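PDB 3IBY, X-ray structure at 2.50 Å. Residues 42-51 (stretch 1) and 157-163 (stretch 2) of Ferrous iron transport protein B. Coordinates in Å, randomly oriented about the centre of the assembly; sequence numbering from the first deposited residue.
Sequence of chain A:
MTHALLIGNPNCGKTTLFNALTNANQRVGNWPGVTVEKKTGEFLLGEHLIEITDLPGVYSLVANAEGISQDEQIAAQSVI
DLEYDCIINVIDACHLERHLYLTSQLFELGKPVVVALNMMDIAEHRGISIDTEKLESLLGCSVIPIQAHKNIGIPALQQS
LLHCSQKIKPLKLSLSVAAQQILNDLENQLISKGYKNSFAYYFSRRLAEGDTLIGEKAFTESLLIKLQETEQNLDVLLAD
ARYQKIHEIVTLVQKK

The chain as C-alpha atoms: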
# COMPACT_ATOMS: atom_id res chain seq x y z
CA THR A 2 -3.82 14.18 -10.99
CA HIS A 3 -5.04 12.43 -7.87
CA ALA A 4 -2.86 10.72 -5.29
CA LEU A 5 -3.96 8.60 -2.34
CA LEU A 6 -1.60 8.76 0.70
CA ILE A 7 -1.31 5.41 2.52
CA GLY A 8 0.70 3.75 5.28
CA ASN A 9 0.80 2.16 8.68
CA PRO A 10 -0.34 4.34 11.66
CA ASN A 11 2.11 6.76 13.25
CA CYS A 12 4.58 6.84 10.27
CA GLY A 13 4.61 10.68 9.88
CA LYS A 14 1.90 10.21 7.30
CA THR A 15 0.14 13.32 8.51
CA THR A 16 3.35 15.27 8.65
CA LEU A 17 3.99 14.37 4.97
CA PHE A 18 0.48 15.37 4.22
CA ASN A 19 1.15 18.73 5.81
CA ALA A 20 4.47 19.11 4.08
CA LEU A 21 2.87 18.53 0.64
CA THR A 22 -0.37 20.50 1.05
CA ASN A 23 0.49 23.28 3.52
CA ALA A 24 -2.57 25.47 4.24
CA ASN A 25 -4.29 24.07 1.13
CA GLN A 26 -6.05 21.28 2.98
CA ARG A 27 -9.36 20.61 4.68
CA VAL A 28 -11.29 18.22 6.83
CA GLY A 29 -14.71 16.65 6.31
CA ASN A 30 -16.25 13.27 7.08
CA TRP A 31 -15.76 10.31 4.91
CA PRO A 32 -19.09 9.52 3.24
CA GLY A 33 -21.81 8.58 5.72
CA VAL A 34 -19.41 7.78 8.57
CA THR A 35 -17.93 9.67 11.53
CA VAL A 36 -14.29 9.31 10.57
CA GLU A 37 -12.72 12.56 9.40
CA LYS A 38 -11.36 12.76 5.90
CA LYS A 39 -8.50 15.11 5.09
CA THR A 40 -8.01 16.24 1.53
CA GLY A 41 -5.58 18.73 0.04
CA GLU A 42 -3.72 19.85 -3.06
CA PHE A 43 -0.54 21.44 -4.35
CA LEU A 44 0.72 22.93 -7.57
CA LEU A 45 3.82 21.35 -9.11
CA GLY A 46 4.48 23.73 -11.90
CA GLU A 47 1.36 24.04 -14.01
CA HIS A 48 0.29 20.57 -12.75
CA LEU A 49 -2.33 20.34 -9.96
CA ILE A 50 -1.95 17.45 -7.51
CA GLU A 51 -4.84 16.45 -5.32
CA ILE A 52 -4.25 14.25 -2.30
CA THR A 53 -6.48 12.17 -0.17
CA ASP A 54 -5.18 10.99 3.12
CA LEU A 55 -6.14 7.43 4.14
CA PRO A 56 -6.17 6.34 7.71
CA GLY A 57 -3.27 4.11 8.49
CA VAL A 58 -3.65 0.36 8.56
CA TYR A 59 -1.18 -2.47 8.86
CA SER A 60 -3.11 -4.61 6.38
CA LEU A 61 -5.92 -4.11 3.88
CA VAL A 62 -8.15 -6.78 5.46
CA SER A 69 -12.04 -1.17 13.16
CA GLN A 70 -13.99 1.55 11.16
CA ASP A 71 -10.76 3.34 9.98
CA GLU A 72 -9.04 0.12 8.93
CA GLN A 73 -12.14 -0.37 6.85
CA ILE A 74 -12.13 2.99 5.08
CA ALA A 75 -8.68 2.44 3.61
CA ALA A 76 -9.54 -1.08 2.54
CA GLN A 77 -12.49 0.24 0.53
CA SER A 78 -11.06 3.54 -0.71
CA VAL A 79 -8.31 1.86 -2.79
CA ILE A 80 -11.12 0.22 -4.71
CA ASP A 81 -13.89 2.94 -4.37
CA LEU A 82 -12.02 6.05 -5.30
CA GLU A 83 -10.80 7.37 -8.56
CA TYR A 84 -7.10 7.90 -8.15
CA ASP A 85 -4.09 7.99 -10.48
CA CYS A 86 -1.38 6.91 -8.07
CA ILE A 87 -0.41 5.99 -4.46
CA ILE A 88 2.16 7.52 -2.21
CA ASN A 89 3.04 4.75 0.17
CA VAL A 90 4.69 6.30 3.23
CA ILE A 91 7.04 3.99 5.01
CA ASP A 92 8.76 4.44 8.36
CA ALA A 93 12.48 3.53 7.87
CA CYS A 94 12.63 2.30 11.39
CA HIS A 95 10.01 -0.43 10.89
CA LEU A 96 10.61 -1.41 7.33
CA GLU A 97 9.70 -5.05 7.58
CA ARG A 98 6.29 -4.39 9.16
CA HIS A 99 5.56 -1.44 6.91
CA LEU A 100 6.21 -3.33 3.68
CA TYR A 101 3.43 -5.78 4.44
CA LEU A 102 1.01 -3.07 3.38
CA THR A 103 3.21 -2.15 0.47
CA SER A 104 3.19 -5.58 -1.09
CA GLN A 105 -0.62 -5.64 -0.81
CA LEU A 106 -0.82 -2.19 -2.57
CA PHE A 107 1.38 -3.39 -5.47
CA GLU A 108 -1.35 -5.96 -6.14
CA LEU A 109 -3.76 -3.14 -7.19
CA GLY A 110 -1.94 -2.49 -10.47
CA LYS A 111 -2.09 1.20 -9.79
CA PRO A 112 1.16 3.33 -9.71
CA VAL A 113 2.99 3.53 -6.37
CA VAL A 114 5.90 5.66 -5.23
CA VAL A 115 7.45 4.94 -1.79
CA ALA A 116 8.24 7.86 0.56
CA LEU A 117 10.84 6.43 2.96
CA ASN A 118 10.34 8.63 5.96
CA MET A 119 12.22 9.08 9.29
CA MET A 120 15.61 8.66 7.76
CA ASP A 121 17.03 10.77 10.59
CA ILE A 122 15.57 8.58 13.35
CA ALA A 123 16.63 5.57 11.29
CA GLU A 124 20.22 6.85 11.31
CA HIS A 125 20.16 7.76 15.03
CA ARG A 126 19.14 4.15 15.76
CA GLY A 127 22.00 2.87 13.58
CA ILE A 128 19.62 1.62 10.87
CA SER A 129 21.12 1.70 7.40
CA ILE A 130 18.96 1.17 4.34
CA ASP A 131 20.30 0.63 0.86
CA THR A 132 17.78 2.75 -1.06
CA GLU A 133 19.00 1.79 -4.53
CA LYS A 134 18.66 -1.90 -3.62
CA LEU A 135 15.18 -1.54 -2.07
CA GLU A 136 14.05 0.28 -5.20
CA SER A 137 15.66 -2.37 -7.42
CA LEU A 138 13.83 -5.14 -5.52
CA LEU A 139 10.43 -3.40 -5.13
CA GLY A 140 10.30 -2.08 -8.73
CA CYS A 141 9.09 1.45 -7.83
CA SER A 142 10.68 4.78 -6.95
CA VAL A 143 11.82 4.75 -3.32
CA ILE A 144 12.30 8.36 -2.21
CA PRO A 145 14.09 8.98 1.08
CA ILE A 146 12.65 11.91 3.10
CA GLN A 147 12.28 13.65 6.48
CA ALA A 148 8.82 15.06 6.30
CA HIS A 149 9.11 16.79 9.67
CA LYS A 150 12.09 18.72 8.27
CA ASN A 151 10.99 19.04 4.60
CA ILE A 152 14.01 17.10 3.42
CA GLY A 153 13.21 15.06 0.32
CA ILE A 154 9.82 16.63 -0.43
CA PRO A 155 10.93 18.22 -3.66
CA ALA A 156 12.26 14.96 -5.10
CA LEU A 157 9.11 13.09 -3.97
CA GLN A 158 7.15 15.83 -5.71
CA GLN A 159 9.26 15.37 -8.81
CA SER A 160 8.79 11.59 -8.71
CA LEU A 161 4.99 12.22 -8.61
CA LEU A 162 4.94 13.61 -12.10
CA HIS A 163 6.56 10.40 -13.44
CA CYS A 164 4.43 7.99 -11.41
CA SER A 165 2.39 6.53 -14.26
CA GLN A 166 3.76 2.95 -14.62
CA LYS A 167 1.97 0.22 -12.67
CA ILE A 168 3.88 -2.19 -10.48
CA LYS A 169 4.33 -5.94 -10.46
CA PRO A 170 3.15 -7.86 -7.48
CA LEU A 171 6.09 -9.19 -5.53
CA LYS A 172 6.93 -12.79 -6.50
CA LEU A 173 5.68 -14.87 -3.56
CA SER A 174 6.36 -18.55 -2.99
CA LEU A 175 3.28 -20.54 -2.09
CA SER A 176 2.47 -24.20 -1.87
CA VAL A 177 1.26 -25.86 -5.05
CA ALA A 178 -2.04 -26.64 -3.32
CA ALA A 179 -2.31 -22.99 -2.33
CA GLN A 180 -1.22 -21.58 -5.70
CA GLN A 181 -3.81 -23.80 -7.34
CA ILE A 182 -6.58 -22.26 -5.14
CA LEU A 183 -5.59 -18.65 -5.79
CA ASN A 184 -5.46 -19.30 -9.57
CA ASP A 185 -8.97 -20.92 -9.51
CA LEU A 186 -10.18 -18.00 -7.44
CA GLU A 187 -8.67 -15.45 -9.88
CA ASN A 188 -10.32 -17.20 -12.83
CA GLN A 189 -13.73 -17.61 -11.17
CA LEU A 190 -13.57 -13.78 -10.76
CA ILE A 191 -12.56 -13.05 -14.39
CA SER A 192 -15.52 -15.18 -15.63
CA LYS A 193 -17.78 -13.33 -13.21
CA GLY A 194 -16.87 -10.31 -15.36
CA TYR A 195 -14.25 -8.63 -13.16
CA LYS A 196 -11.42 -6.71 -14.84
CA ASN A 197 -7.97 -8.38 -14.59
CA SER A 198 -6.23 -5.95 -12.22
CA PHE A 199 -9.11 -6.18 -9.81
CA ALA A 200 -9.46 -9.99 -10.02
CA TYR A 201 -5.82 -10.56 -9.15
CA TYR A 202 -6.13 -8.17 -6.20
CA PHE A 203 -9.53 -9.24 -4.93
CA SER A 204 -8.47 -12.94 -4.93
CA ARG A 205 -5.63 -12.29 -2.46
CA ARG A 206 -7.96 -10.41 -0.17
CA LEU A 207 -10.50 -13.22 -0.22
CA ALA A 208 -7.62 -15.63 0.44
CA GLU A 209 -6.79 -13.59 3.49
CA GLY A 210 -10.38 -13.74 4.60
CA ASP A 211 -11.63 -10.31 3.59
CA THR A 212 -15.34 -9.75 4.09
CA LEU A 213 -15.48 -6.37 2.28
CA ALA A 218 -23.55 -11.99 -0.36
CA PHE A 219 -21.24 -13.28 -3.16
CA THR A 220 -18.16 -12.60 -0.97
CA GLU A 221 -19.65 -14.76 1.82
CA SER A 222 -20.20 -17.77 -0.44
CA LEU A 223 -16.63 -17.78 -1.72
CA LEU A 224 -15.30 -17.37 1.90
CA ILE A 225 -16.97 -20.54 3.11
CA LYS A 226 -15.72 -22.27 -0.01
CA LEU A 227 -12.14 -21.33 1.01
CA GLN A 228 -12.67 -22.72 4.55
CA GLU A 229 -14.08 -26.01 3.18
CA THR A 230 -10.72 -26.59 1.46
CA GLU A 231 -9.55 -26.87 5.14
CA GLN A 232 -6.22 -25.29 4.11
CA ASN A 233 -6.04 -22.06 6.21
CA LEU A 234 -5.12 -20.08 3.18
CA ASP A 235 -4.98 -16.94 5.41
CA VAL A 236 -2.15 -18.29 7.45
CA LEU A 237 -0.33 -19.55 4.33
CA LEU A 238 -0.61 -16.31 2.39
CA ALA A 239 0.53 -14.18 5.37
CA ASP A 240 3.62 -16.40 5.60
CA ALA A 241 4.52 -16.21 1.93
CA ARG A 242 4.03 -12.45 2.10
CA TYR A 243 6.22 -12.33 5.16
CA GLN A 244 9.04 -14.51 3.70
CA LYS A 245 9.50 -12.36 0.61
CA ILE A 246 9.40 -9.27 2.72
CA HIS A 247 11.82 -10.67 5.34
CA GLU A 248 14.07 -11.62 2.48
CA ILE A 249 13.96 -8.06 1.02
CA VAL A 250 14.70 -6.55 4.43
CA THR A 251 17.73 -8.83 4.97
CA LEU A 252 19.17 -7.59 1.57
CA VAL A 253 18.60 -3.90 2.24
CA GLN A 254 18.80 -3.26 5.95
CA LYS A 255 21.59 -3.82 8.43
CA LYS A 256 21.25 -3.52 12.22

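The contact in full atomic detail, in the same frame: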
# COMPACT_ATOMS: atom_id res chain seq x y z
N GLU A 42 -4.27 19.77 -1.73
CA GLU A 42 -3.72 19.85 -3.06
C GLU A 42 -2.47 20.76 -3.12
O GLU A 42 -2.26 21.61 -2.26
CB GLU A 42 -4.81 20.24 -4.08
CG GLU A 42 -5.63 21.54 -3.75
CD GLU A 42 -6.60 21.35 -2.60
OE1 GLU A 42 -7.24 20.28 -2.57
OE2 GLU A 42 -6.71 22.25 -1.72
N PHE A 43 -1.62 20.52 -4.11
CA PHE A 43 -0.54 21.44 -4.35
C PHE A 43 -0.30 21.58 -5.83
O PHE A 43 -0.63 20.71 -6.61
CB PHE A 43 0.72 21.02 -3.58
CG PHE A 43 1.26 19.67 -3.95
CD1 PHE A 43 0.72 18.52 -3.41
CD2 PHE A 43 2.31 19.55 -4.83
CE1 PHE A 43 1.21 17.28 -3.75
CE2 PHE A 43 2.84 18.30 -5.17
CZ PHE A 43 2.29 17.16 -4.63
N LEU A 44 0.25 22.73 -6.22
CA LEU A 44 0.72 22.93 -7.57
C LEU A 44 2.15 22.44 -7.69
O LEU A 44 2.92 22.52 -6.74
CB LEU A 44 0.60 24.40 -7.94
CG LEU A 44 -0.83 24.89 -8.12
CD1 LEU A 44 -0.88 26.42 -8.34
CD2 LEU A 44 -1.53 24.14 -9.25
N LEU A 45 2.50 21.90 -8.85
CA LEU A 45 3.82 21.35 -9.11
C LEU A 45 4.14 21.75 -10.52
O LEU A 45 4.09 20.95 -11.48
CB LEU A 45 3.84 19.85 -8.93
CG LEU A 45 5.23 19.18 -8.97
CD1 LEU A 45 6.36 20.14 -8.57
CD2 LEU A 45 5.27 17.90 -8.10
N GLY A 46 4.46 23.03 -10.64
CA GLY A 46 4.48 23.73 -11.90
C GLY A 46 3.04 24.06 -12.26
O GLY A 46 2.27 24.58 -11.43
N GLU A 47 2.69 23.75 -13.51
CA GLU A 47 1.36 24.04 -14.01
C GLU A 47 0.42 22.94 -13.53
O GLU A 47 -0.76 23.21 -13.34
CB GLU A 47 1.38 24.18 -15.52
CG GLU A 47 2.62 24.99 -16.01
CD GLU A 47 2.35 25.93 -17.18
OE1 GLU A 47 1.24 26.49 -17.28
OE2 GLU A 47 3.29 26.14 -17.99
N HIS A 48 0.98 21.75 -13.29
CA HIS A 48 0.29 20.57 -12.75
C HIS A 48 -0.36 20.68 -11.34
O HIS A 48 0.33 20.90 -10.36
CB HIS A 48 1.27 19.41 -12.68
CG HIS A 48 1.76 18.97 -14.02
ND1 HIS A 48 2.94 19.42 -14.57
CD2 HIS A 48 1.21 18.14 -14.94
CE1 HIS A 48 3.10 18.89 -15.77
NE2 HIS A 48 2.06 18.10 -16.01
N LEU A 49 -1.66 20.44 -11.25
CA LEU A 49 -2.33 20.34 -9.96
C LEU A 49 -2.23 18.90 -9.42
O LEU A 49 -2.37 17.94 -10.16
CB LEU A 49 -3.80 20.75 -10.09
CG LEU A 49 -4.70 20.59 -8.88
CD1 LEU A 49 -4.44 21.71 -7.87
CD2 LEU A 49 -6.17 20.60 -9.29
N ILE A 50 -1.97 18.76 -8.12
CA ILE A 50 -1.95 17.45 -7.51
C ILE A 50 -2.89 17.44 -6.34
O ILE A 50 -2.71 18.20 -5.39
CB ILE A 50 -0.52 16.98 -7.08
CG1 ILE A 50 0.30 16.51 -8.29
CG2 ILE A 50 -0.64 15.79 -6.21
CD1 ILE A 50 1.31 17.46 -8.76
N GLU A 51 -3.89 16.56 -6.41
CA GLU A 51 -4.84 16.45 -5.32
C GLU A 51 -4.44 15.23 -4.54
O GLU A 51 -3.93 14.27 -5.11
CB GLU A 51 -6.27 16.29 -5.83
CG GLU A 51 -6.62 17.16 -7.01
CD GLU A 51 -8.04 16.93 -7.49
OE1 GLU A 51 -8.26 15.88 -8.19
OE2 GLU A 51 -8.91 17.81 -7.18
N LEU A 157 10.36 13.88 -4.04
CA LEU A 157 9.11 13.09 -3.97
C LEU A 157 8.04 13.74 -4.83
O LEU A 157 7.26 13.06 -5.47
CB LEU A 157 8.62 13.01 -2.54
CG LEU A 157 7.30 12.29 -2.37
CD1 LEU A 157 7.53 10.81 -2.47
CD2 LEU A 157 6.65 12.66 -1.03
N GLN A 158 8.02 15.07 -4.84
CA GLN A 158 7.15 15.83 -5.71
C GLN A 158 7.53 15.50 -7.12
O GLN A 158 6.71 15.13 -7.90
CB GLN A 158 7.28 17.33 -5.46
CG GLN A 158 6.57 17.87 -4.19
CD GLN A 158 7.00 19.32 -3.85
OE1 GLN A 158 7.94 19.83 -4.44
NE2 GLN A 158 6.31 19.96 -2.92
N GLN A 159 8.80 15.63 -7.45
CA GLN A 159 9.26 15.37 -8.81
C GLN A 159 8.85 13.96 -9.26
O GLN A 159 8.21 13.78 -10.28
CB GLN A 159 10.76 15.56 -8.91
CG GLN A 159 11.17 16.34 -10.13
CD GLN A 159 10.56 17.72 -10.14
OE1 GLN A 159 10.46 18.37 -9.09
NE2 GLN A 159 10.11 18.17 -11.32
N SER A 160 9.17 12.96 -8.44
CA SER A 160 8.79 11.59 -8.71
C SER A 160 7.26 11.39 -8.90
O SER A 160 6.85 10.42 -9.55
CB SER A 160 9.27 10.73 -7.56
OG SER A 160 9.23 9.37 -7.89
N LEU A 161 6.43 12.28 -8.36
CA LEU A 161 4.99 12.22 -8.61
C LEU A 161 4.58 12.42 -10.03
O LEU A 161 3.66 11.78 -10.48
CB LEU A 161 4.27 13.28 -7.84
CG LEU A 161 3.92 12.85 -6.45
CD1 LEU A 161 3.01 13.92 -5.95
CD2 LEU A 161 3.26 11.47 -6.45
N LEU A 162 5.22 13.35 -10.71
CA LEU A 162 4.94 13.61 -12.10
C LEU A 162 5.28 12.43 -13.03
O LEU A 162 4.75 12.35 -14.13
CB LEU A 162 5.71 14.84 -12.57
CG LEU A 162 5.25 16.17 -12.00
CD1 LEU A 162 6.21 17.26 -12.46
CD2 LEU A 162 3.83 16.48 -12.42
N HIS A 163 6.17 11.55 -12.61
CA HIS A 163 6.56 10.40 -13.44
C HIS A 163 6.09 9.09 -12.79
O HIS A 163 6.72 8.04 -12.95
CB HIS A 163 8.08 10.38 -13.66
CG HIS A 163 8.68 11.74 -13.83
ND1 HIS A 163 8.31 12.60 -14.84
CD2 HIS A 163 9.63 12.40 -13.11
CE1 HIS A 163 9.00 13.72 -14.75
NE2 HIS A 163 9.81 13.62 -13.71

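Residues 42-51 form a β-hairpin that lies against the helix containing residues 157-162, the strand 42-45 crossing it nearly at a right angle (81°) with a closest axial approach of 10.1 Å. No hydrogen bond links the two stretches; the contact, which buries 358 Å² in total, is made by packing of the hairpin's side chains against helix side chains and, at L45, helix backbone.

The hairpin is held by its own backbone. F43 and I50 are paired through two hydrogen bonds, F43 N to I50 O at 2.9 Å and I50 N to F43 O at 2.8 Å, and L45 N donates to H48 O at 2.8 Å across a type II' turn. The alternation of side chains along the strands then places F43, L45, H48 and I50 toward the helix, while E42, L44, L49 and E51 lie out of its reach.

The buried ring of F43 meets L161 at the edge, near the ring plane, with F43 CZ 3.6 Å from L161 CD1. The same ring also touches the aliphatic part of Q158, where F43 CE2 approaches Q158 CG to 3.9 Å.

L45 has the largest area covered by the helix, 86 Å². Its CD2 sits against Q158, 3.1 Å from Q158 O and 3.4 Å from Q158 CB. The first distance is short for a methyl carbon and a carbonyl oxygen, and so marks tight packing; Q158 O also accepts a hydrogen bond from L161 N at 2.9 Å within the helix. Further along the helix, L45 CG lies 4.1 Å from L162 CD1, so that L45 spans positions one turn apart. Q159 is marginal here: its CA-to-CB bond points away, although the end of the side chain comes nearer, and its backbone N is 4.2 Å from L45 CD2.

The two central residues of the turn, G46 and E47, stay clear of the helix. G46 adopts a positive phi of 78°, a conformation that favours glycine.

H48 brings the chain back into contact. L162 CD2 lies over one face of its imidazole, 3.8 Å from the H48 ring centroid and 20° off the ring normal, a CH-π arrangement; the closest atom pair is H48 CG to L162 CD2 at 3.6 Å. L162 thus meets both L45 and H48, the two ends of the turn.

I50 completes the contact. Its CG2 is 4.1 Å from L161 CD1, the same methyl that abuts F43, so the two paired residues of the hairpin converge on one leucine in a buried apolar cluster.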